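Local coordinates for aminotransferase (Psychrobacter arcticus 273-4, PDB 3IF2) that binds pyridoxal 5'-phosphate and probably transfers amino groups between amino acids and 2-oxo acids, perhaps as a valine-pyruvate transaminase, at the pyridoxal-5'-phosphate site and the interface of chains A and B. Coordinates in Å, arbitrary orientation; residue numbers count along the deposited sequence, not the author numbering. Chains: chain A/B, Aminotransferase.

Contact 1: the pyridoxal-5'-phosphate site. Residues chain A 114-116, 119, 155, 213, 217, 245, 247-248, 273, 275-276, 283; chain B 79, 306. With PLP (pyridoxal-5'-phosphate), chain C.
The pyridine nitrogen, phenolic oxygen, aldehyde and phosphate of pyridoxal-5'-phosphate (PLP) are met by different sets of residues in this class I/II aminotransferase pocket, which buries nearly all the cofactor and draws on both chains. The pyridine N1 is recognised by A:Asp245, whose OD2 accepts through its syn lone pair, 2.6 Å from N1. CG anti to the backbone N (chi1 176°) brings the carboxylate there; its charge probably keeps N1 protonated and the ring an electron sink. A:Tyr155 stacks on one face of the PLP ring, centroids 4.0 Å apart and planes 16° off parallel, and A:Ala247 lays its methyl CB on the other. At O3, A:Asn217 ND2 donates almost straight (170°) in its amide plane, and A:Tyr248 OH joins it 2.8 Å from O3. The non-bridging phosphate oxygens are each met by more than one donor. Backbone N of A:Ser115, starting helix 115-125, and A:Ser273 OG meet O2P; A:Gln116 N and A:Arg283 NH1 meet O1P. A:Ser275 OG and, from the other chain, B:Tyr79 OH reach O3P, where A:Arg283 NH2 adds a salt bridge. A:Lys276, the Schiff-base lysine of the family, is modelled unlinked, NZ donating to the aldehyde oxygen O4A at 2.7 Å.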
# COMPACT_ATOMS: atom_id res chain seq x y z
N GLY A 114 6.27 -0.24 2.22
CA GLY A 114 7.27 0.81 2.45
C GLY A 114 7.06 1.40 3.85
O GLY A 114 5.98 1.24 4.44
N SER A 115 8.08 2.04 4.41
CA SER A 115 7.96 2.70 5.74
C SER A 115 6.94 3.84 5.74
O SER A 115 6.40 4.15 6.78
CB SER A 115 9.31 3.18 6.27
OG SER A 115 10.05 2.08 6.74
N GLN A 116 6.68 4.46 4.58
CA GLN A 116 5.67 5.52 4.44
C GLN A 116 4.27 5.01 4.86
O GLN A 116 3.51 5.70 5.55
CB GLN A 116 5.62 6.04 3.00
CG GLN A 116 4.71 7.29 2.77
CD GLN A 116 5.22 8.54 3.46
OE1 GLN A 116 6.42 8.65 3.77
NE2 GLN A 116 4.32 9.49 3.69
N PHE A 119 4.17 4.88 8.52
CA PHE A 119 3.91 6.17 9.18
C PHE A 119 2.48 6.61 9.03
O PHE A 119 1.94 7.20 9.97
CB PHE A 119 4.87 7.27 8.74
CG PHE A 119 6.29 6.85 8.77
CD1 PHE A 119 6.84 6.28 9.93
CD2 PHE A 119 7.08 6.97 7.64
CE1 PHE A 119 8.17 5.87 9.95
CE2 PHE A 119 8.37 6.56 7.66
CZ PHE A 119 8.93 6.01 8.81
N TYR A 155 11.76 14.77 8.52
CA TYR A 155 11.33 14.25 7.23
C TYR A 155 10.09 14.90 6.64
O TYR A 155 9.03 14.91 7.27
CB TYR A 155 11.15 12.73 7.34
CG TYR A 155 10.72 12.02 6.08
CD1 TYR A 155 11.35 12.27 4.85
CD2 TYR A 155 9.71 11.04 6.12
CE1 TYR A 155 10.93 11.58 3.69
CE2 TYR A 155 9.31 10.35 5.00
CZ TYR A 155 9.92 10.61 3.79
OH TYR A 155 9.46 9.90 2.71
N SER A 213 13.58 10.46 13.04
CA SER A 213 14.40 9.71 12.10
C SER A 213 15.85 9.74 12.58
O SER A 213 16.32 10.79 13.04
CB SER A 213 14.26 10.25 10.68
OG SER A 213 14.42 11.65 10.61
N ASN A 217 16.53 12.66 7.67
CA ASN A 217 16.29 13.26 6.37
C ASN A 217 15.63 14.55 6.87
O ASN A 217 14.63 14.46 7.59
CB ASN A 217 15.31 12.40 5.53
CG ASN A 217 14.94 13.02 4.16
OD1 ASN A 217 15.10 14.20 3.96
ND2 ASN A 217 14.40 12.21 3.24
N ASP A 245 12.45 5.94 13.21
CA ASP A 245 12.55 5.68 11.77
C ASP A 245 14.02 5.42 11.41
O ASP A 245 14.81 6.37 11.39
CB ASP A 245 11.97 6.91 11.05
CG ASP A 245 12.07 6.86 9.53
OD1 ASP A 245 12.54 5.88 8.91
OD2 ASP A 245 11.58 7.86 8.94
N ALA A 247 15.15 4.33 8.42
CA ALA A 247 15.26 4.16 6.96
C ALA A 247 16.73 4.06 6.49
O ALA A 247 17.04 3.18 5.68
CB ALA A 247 14.54 5.29 6.25
N TYR A 248 17.62 4.88 7.07
CA TYR A 248 19.06 4.97 6.72
C TYR A 248 20.01 4.42 7.79
O TYR A 248 21.23 4.49 7.61
CB TYR A 248 19.44 6.46 6.50
CG TYR A 248 18.65 7.18 5.44
CD1 TYR A 248 18.94 7.04 4.08
CD2 TYR A 248 17.59 8.02 5.79
CE1 TYR A 248 18.16 7.71 3.09
CE2 TYR A 248 16.82 8.67 4.83
CZ TYR A 248 17.11 8.53 3.48
OH TYR A 248 16.34 9.21 2.54
N SER A 273 13.38 -0.28 6.64
CA SER A 273 12.96 -0.31 5.24
C SER A 273 14.03 -1.00 4.39
O SER A 273 15.21 -1.00 4.76
CB SER A 273 12.77 1.11 4.75
OG SER A 273 12.27 1.16 3.44
N SER A 275 14.17 0.05 1.21
CA SER A 275 14.35 1.08 0.17
C SER A 275 15.78 1.59 0.05
O SER A 275 16.35 1.63 -1.05
CB SER A 275 13.40 2.26 0.42
OG SER A 275 12.07 1.82 0.39
N LYS A 276 16.39 1.88 1.19
CA LYS A 276 17.72 2.49 1.19
C LYS A 276 18.89 1.53 1.14
O LYS A 276 20.04 1.97 1.09
CB LYS A 276 17.79 3.56 2.28
CG LYS A 276 16.56 4.55 2.27
CD LYS A 276 16.41 5.38 0.97
CE LYS A 276 15.07 6.10 0.89
NZ LYS A 276 14.69 6.76 2.16
N ARG A 283 8.84 -1.58 -2.29
CA ARG A 283 7.96 -1.06 -1.24
C ARG A 283 7.83 -1.99 -0.04
O ARG A 283 6.75 -2.51 0.21
CB ARG A 283 6.56 -0.71 -1.80
CG ARG A 283 6.48 0.08 -3.12
CD ARG A 283 6.75 1.59 -3.03
NE ARG A 283 7.95 1.83 -2.32
CZ ARG A 283 8.11 2.45 -1.15
NH1 ARG A 283 7.16 3.15 -0.51
NH2 ARG A 283 9.34 2.43 -0.67
N TYR B 79 12.19 4.06 -7.32
CA TYR B 79 10.80 4.37 -7.03
C TYR B 79 10.11 4.66 -8.35
O TYR B 79 10.71 5.31 -9.21
CB TYR B 79 10.64 5.67 -6.21
CG TYR B 79 11.05 5.60 -4.78
CD1 TYR B 79 10.21 5.00 -3.83
CD2 TYR B 79 12.23 6.19 -4.33
CE1 TYR B 79 10.57 4.95 -2.49
CE2 TYR B 79 12.60 6.14 -2.99
CZ TYR B 79 11.75 5.52 -2.07
OH TYR B 79 12.09 5.46 -0.75
N LEU B 306 4.05 6.70 -0.83
CA LEU B 306 5.22 7.32 -1.49
C LEU B 306 5.05 7.00 -3.00
O LEU B 306 4.80 7.90 -3.81
CB LEU B 306 6.56 6.88 -0.86
CG LEU B 306 7.72 7.87 -0.71
CD1 LEU B 306 7.30 9.03 0.19
CD2 LEU B 306 8.96 7.22 -0.11
N1 PLP C . 12.21 7.61 6.44
C2 PLP C . 13.08 8.57 5.95
C2A PLP C . 13.93 9.30 6.94
C3 PLP C . 13.16 8.81 4.56
O3 PLP C . 14.02 9.74 4.04
C4 PLP C . 12.33 8.09 3.67
C4A PLP C . 12.25 8.58 2.23
O4A PLP C . 12.35 7.80 1.28
C5 PLP C . 11.43 7.11 4.21
C6 PLP C . 11.40 6.90 5.60
C5A PLP C . 10.44 6.30 3.34
O4P PLP C . 11.00 5.11 2.81
P PLP C . 10.06 3.98 2.16
O1P PLP C . 8.56 4.17 2.13
O2P PLP C . 10.38 2.80 3.01
O3P PLP C . 10.54 3.85 0.77

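Contact 2: the interface of chains A and B. Residues chain A 75-79, 308-310; chain B 41-42, 278-281, 283.
B:Asn41 ND2 is gripped by two bonds, one to each chain: across the interface to A:Ala77 O at 3.3 Å, and within its own chain to B:Pro42 O at 3.1 Å. Both carbonyls lie close to the amide plane and offer a lone pair, so the two N-H groups are used together and the rotation of the amide about chi2 is fixed. With CG anti to the backbone N (chi1 -156°), the other end of the same amide turns its OD1 to A:Tyr79 N, 3.1 Å away and nearly straight at 166°. One side chain thus reads the backbone just where helix 71-77 ends and the chain runs on to A:Tyr79. An alanine here would remove both amide ends and would probably loosen the turn that positions A:Tyr79. A backbone-to-backbone hydrogen bond, from B:Gly281 N to A:Met76 O at 3.0 Å, comes from above the carbonyl plane. B:Pro280, next to B:Gly281, crosses the A:Tyr79 ring at about a right angle, its CB over the centre of one face, 3.6 Å from the centroid. B:Arg283 is held within its own chain, its NE donating to B:Pro280 O at 2.9 Å nearly along the C=O axis. On the far flank the selenomethionine A:Met76 lies alongside B:Leu279, both pointing the same way, with SE 3.5 Å from CD2 of that leucine.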
# COMPACT_ATOMS: atom_id res chain seq x y z
N SER A 75 6.08 -17.09 -4.21
CA SER A 75 6.02 -15.75 -3.64
C SER A 75 5.05 -14.86 -4.46
O SER A 75 4.18 -14.19 -3.90
CB SER A 75 7.45 -15.21 -3.59
OG SER A 75 7.51 -13.98 -2.93
N MSE A 76 5.19 -14.86 -5.79
CA MSE A 76 4.23 -14.20 -6.72
C MSE A 76 2.76 -14.69 -6.66
O MSE A 76 1.82 -13.89 -6.74
CB MSE A 76 4.63 -14.52 -8.17
CG MSE A 76 5.34 -13.48 -8.90
SE MSE A 76 5.83 -14.21 -10.62
CE MSE A 76 7.58 -14.64 -9.94
N ALA A 77 2.60 -16.02 -6.64
CA ALA A 77 1.30 -16.69 -6.81
C ALA A 77 0.38 -16.75 -5.60
O ALA A 77 -0.73 -17.26 -5.73
CB ALA A 77 1.50 -18.10 -7.38
N ASN A 78 0.82 -16.24 -4.46
CA ASN A 78 0.07 -16.31 -3.20
C ASN A 78 0.12 -15.01 -2.38
O ASN A 78 1.17 -14.34 -2.31
CB ASN A 78 0.67 -17.41 -2.32
CG ASN A 78 0.55 -18.76 -2.93
OD1 ASN A 78 -0.48 -19.41 -2.79
ND2 ASN A 78 1.61 -19.23 -3.59
N TYR A 79 -1.03 -14.68 -1.79
CA TYR A 79 -1.15 -13.59 -0.86
C TYR A 79 -0.39 -14.01 0.39
O TYR A 79 -0.47 -15.18 0.78
CB TYR A 79 -2.62 -13.42 -0.38
CG TYR A 79 -3.62 -12.84 -1.36
CD1 TYR A 79 -3.64 -11.48 -1.63
CD2 TYR A 79 -4.59 -13.64 -1.98
CE1 TYR A 79 -4.54 -10.92 -2.53
CE2 TYR A 79 -5.51 -13.09 -2.90
CZ TYR A 79 -5.47 -11.72 -3.15
OH TYR A 79 -6.34 -11.10 -4.00
N PRO A 308 0.34 -7.04 2.61
CA PRO A 308 1.35 -6.21 2.02
C PRO A 308 2.09 -6.96 0.91
O PRO A 308 1.94 -8.17 0.72
CB PRO A 308 2.28 -5.87 3.20
CG PRO A 308 1.98 -6.86 4.27
CD PRO A 308 0.81 -7.68 3.85
N THR A 309 2.90 -6.20 0.20
CA THR A 309 3.71 -6.70 -0.91
C THR A 309 4.72 -7.72 -0.40
O THR A 309 5.08 -7.68 0.78
CB THR A 309 4.37 -5.53 -1.64
OG1 THR A 309 4.73 -5.97 -2.94
CG2 THR A 309 5.57 -5.01 -0.90
N ARG A 310 5.14 -8.65 -1.25
CA ARG A 310 6.11 -9.65 -0.78
C ARG A 310 7.37 -9.89 -1.59
O ARG A 310 8.24 -10.61 -1.11
CB ARG A 310 5.40 -10.95 -0.41
CG ARG A 310 4.73 -11.68 -1.51
CD ARG A 310 3.80 -12.78 -0.97
NE ARG A 310 4.51 -13.78 -0.17
CZ ARG A 310 4.05 -14.98 0.19
NH1 ARG A 310 2.87 -15.44 -0.23
NH2 ARG A 310 4.82 -15.76 0.95
N ASN B 41 -7.76 -16.88 -2.71
CA ASN B 41 -6.48 -17.04 -3.42
C ASN B 41 -6.71 -17.74 -4.75
O ASN B 41 -7.40 -18.74 -4.76
CB ASN B 41 -5.43 -17.81 -2.57
CG ASN B 41 -3.97 -17.48 -3.01
OD1 ASN B 41 -3.28 -16.72 -2.33
ND2 ASN B 41 -3.53 -18.00 -4.17
N PRO B 42 -6.12 -17.24 -5.86
CA PRO B 42 -6.32 -17.92 -7.15
C PRO B 42 -5.73 -19.33 -7.20
O PRO B 42 -4.96 -19.72 -6.32
CB PRO B 42 -5.56 -17.02 -8.13
CG PRO B 42 -4.48 -16.43 -7.26
CD PRO B 42 -5.24 -16.07 -6.05
N GLY B 278 -3.11 -14.63 -11.46
CA GLY B 278 -2.12 -15.42 -10.74
C GLY B 278 -0.97 -14.66 -10.07
O GLY B 278 -0.01 -15.29 -9.65
N LEU B 279 -1.06 -13.33 -9.89
CA LEU B 279 0.01 -12.53 -9.26
C LEU B 279 -0.42 -11.79 -7.98
O LEU B 279 -0.03 -10.62 -7.77
CB LEU B 279 0.60 -11.56 -10.30
CG LEU B 279 1.34 -12.14 -11.51
CD1 LEU B 279 1.72 -11.04 -12.48
CD2 LEU B 279 2.59 -12.94 -11.08
N PRO B 280 -1.17 -12.47 -7.06
CA PRO B 280 -1.66 -11.77 -5.87
C PRO B 280 -0.58 -11.28 -4.92
O PRO B 280 -0.78 -10.25 -4.27
CB PRO B 280 -2.55 -12.83 -5.19
CG PRO B 280 -1.91 -14.09 -5.51
CD PRO B 280 -1.50 -13.91 -6.97
N GLY B 281 0.55 -11.99 -4.84
CA GLY B 281 1.66 -11.57 -3.98
C GLY B 281 2.30 -10.24 -4.39
O GLY B 281 2.90 -9.55 -3.55
N ARG B 283 0.59 -7.47 -5.57
CA ARG B 283 -0.23 -6.33 -5.09
C ARG B 283 -0.25 -5.20 -6.10
O ARG B 283 0.29 -4.12 -5.84
CB ARG B 283 0.23 -5.79 -3.70
CG ARG B 283 0.62 -6.83 -2.62
CD ARG B 283 -0.47 -7.46 -1.85
NE ARG B 283 -1.47 -7.93 -2.75
CZ ARG B 283 -2.73 -7.53 -2.87
NH1 ARG B 283 -3.35 -6.69 -2.03
NH2 ARG B 283 -3.42 -8.07 -3.85

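Contact 3: the interface of chains A and B. Residues chain A 124-127, 129-130, 300; chain B 3-8.
Near the N-terminus of chain B, an extended stretch turns into helix 6-12 as its backbone N-H groups meet carbonyls of chain A: B:Ser5 N lies 2.9 Å from A:Leu125 O, above the carbonyl plane, and B:Lys6 N lies 3.0 Å from A:Ala129 O, in plane. B:Ser5 holds the centre. Its OG takes the crowded position between backbone N and carbonyl carbon (chi1 63°), donates to A:Asn124 O at 2.7 Å, and accepts from B:Gly8 N, so that one hydroxyl caps the start of helix 6-12 and ties it to the end of helix 115-125. The serine's CA sits over the centre of one face of the A:Phe130 ring. B:Phe4 lies alongside A:Leu125, which sets CD1 over the middle of the phenyl face. A:Phe126 meets the same ring at its edge, CE1 to B:Phe4 CD1 at 3.5 Å, with the two planes 68° apart. B:Phe7, its CG anti to the backbone N (chi1 -178°), is directed toward A:Asn124 and A:Met300; A:Asn124 CB rests over one face toward the rim, and the extended selenomethionine A:Met300 crosses obliquely to put its CE methyl 3.6 Å from B:Phe7 CE2. Aromatic groups thus flank the polar serine centre. A water bridges the two chains, 3.0 Å from A:Ala129 O and 3.0 Å from B:Phe7 N.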
# COMPACT_ATOMS: atom_id res chain seq x y z
N ASN A 124 -1.65 8.03 12.40
CA ASN A 124 -3.11 8.00 12.58
C ASN A 124 -3.54 7.07 13.72
O ASN A 124 -4.64 7.22 14.25
CB ASN A 124 -3.80 7.64 11.26
CG ASN A 124 -3.83 8.81 10.31
OD1 ASN A 124 -4.52 9.81 10.58
ND2 ASN A 124 -3.10 8.70 9.21
N LEU A 125 -2.69 6.12 14.09
CA LEU A 125 -2.95 5.21 15.22
C LEU A 125 -2.77 5.93 16.55
O LEU A 125 -3.51 5.67 17.49
CB LEU A 125 -2.03 3.98 15.16
CG LEU A 125 -2.21 2.83 16.15
CD1 LEU A 125 -3.54 2.12 15.94
CD2 LEU A 125 -1.03 1.83 16.05
N PHE A 126 -1.79 6.83 16.62
CA PHE A 126 -1.44 7.55 17.84
C PHE A 126 -1.64 9.07 17.78
O PHE A 126 -1.23 9.75 18.68
CB PHE A 126 0.01 7.24 18.19
CG PHE A 126 0.24 5.82 18.54
CD1 PHE A 126 -0.31 5.29 19.72
CD2 PHE A 126 1.04 4.99 17.73
CE1 PHE A 126 -0.10 3.96 20.08
CE2 PHE A 126 1.27 3.64 18.07
CZ PHE A 126 0.69 3.12 19.25
N GLY A 127 -2.26 9.58 16.72
CA GLY A 127 -2.47 11.01 16.55
C GLY A 127 -3.83 11.29 15.96
O GLY A 127 -4.40 10.44 15.26
N ALA A 129 -7.90 12.67 16.67
CA ALA A 129 -8.94 12.66 17.71
C ALA A 129 -8.91 11.40 18.59
O ALA A 129 -8.88 10.28 18.06
CB ALA A 129 -10.31 12.82 17.07
N PHE A 130 -8.88 11.62 19.91
CA PHE A 130 -8.95 10.58 20.95
C PHE A 130 -10.20 10.78 21.82
O PHE A 130 -10.70 11.92 21.97
CB PHE A 130 -7.76 10.68 21.92
CG PHE A 130 -6.49 10.00 21.46
CD1 PHE A 130 -5.79 10.48 20.37
CD2 PHE A 130 -5.95 8.93 22.19
CE1 PHE A 130 -4.59 9.89 19.97
CE2 PHE A 130 -4.74 8.34 21.80
CZ PHE A 130 -4.06 8.81 20.69
N MSE A 300 -5.08 -3.19 10.09
CA MSE A 300 -5.08 -2.09 9.11
C MSE A 300 -4.65 -2.57 7.68
O MSE A 300 -5.26 -2.15 6.69
CB MSE A 300 -4.20 -0.93 9.59
CG MSE A 300 -4.83 -0.12 10.69
SE MSE A 300 -3.61 1.27 11.28
CE MSE A 300 -4.66 2.05 12.74
N LYS B 3 -2.35 3.76 24.49
CA LYS B 3 -3.62 4.40 24.13
C LYS B 3 -3.64 4.65 22.62
O LYS B 3 -2.71 5.24 22.09
CB LYS B 3 -3.80 5.74 24.85
CG LYS B 3 -3.52 5.78 26.36
CD LYS B 3 -4.52 5.02 27.20
CE LYS B 3 -4.18 5.19 28.68
NZ LYS B 3 -5.22 4.60 29.54
N PHE B 4 -4.71 4.20 21.95
CA PHE B 4 -4.91 4.45 20.52
C PHE B 4 -5.94 5.54 20.31
O PHE B 4 -6.75 5.83 21.18
CB PHE B 4 -5.42 3.21 19.76
CG PHE B 4 -4.49 2.01 19.76
CD1 PHE B 4 -3.09 2.12 19.89
CD2 PHE B 4 -5.02 0.74 19.47
CE1 PHE B 4 -2.26 0.98 19.84
CE2 PHE B 4 -4.19 -0.40 19.40
CZ PHE B 4 -2.81 -0.28 19.59
N SER B 5 -5.92 6.12 19.11
CA SER B 5 -6.89 7.15 18.73
C SER B 5 -8.24 6.50 18.40
O SER B 5 -8.38 5.27 18.40
CB SER B 5 -6.36 7.88 17.50
OG SER B 5 -6.26 6.99 16.41
N LYS B 6 -9.24 7.33 18.10
CA LYS B 6 -10.55 6.84 17.62
C LYS B 6 -10.35 6.06 16.33
O LYS B 6 -10.99 5.02 16.11
CB LYS B 6 -11.55 7.97 17.39
CG LYS B 6 -12.13 8.65 18.65
CD LYS B 6 -13.00 9.87 18.25
CE LYS B 6 -13.89 10.39 19.37
NZ LYS B 6 -15.03 9.46 19.64
N PHE B 7 -9.45 6.58 15.48
CA PHE B 7 -9.05 5.92 14.24
C PHE B 7 -8.52 4.50 14.55
O PHE B 7 -8.99 3.52 13.99
CB PHE B 7 -8.00 6.78 13.50
CG PHE B 7 -7.57 6.22 12.19
CD1 PHE B 7 -8.20 6.61 11.01
CD2 PHE B 7 -6.54 5.28 12.13
CE1 PHE B 7 -7.80 6.05 9.77
CE2 PHE B 7 -6.14 4.72 10.91
CZ PHE B 7 -6.76 5.11 9.73
N GLY B 8 -7.57 4.41 15.48
CA GLY B 8 -7.00 3.13 15.91
C GLY B 8 -8.00 2.17 16.53
O GLY B 8 -7.94 0.97 16.28
O HOH W 1 -8.90 9.48 15.14

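Contacts 1 and 2 have their C-alpha centres about 23 Å apart, contacts 1 and 3 about 21 Å, and contacts 2 and 3 about 30 Å. Tyr79 and Arg283 recur in contacts 1 and 2: by the two-fold symmetry, the segment that contact 2 fixes against one subunit delivers the tyrosine to that subunit's cofactor. Helix 115-125 joins contacts 1 and 3, its first residues facing the phosphate and its last the partner's N-terminal segment. Cofactor binding and pairing of the chains are therefore structurally coupled, which makes the dimer very probably the functional unit.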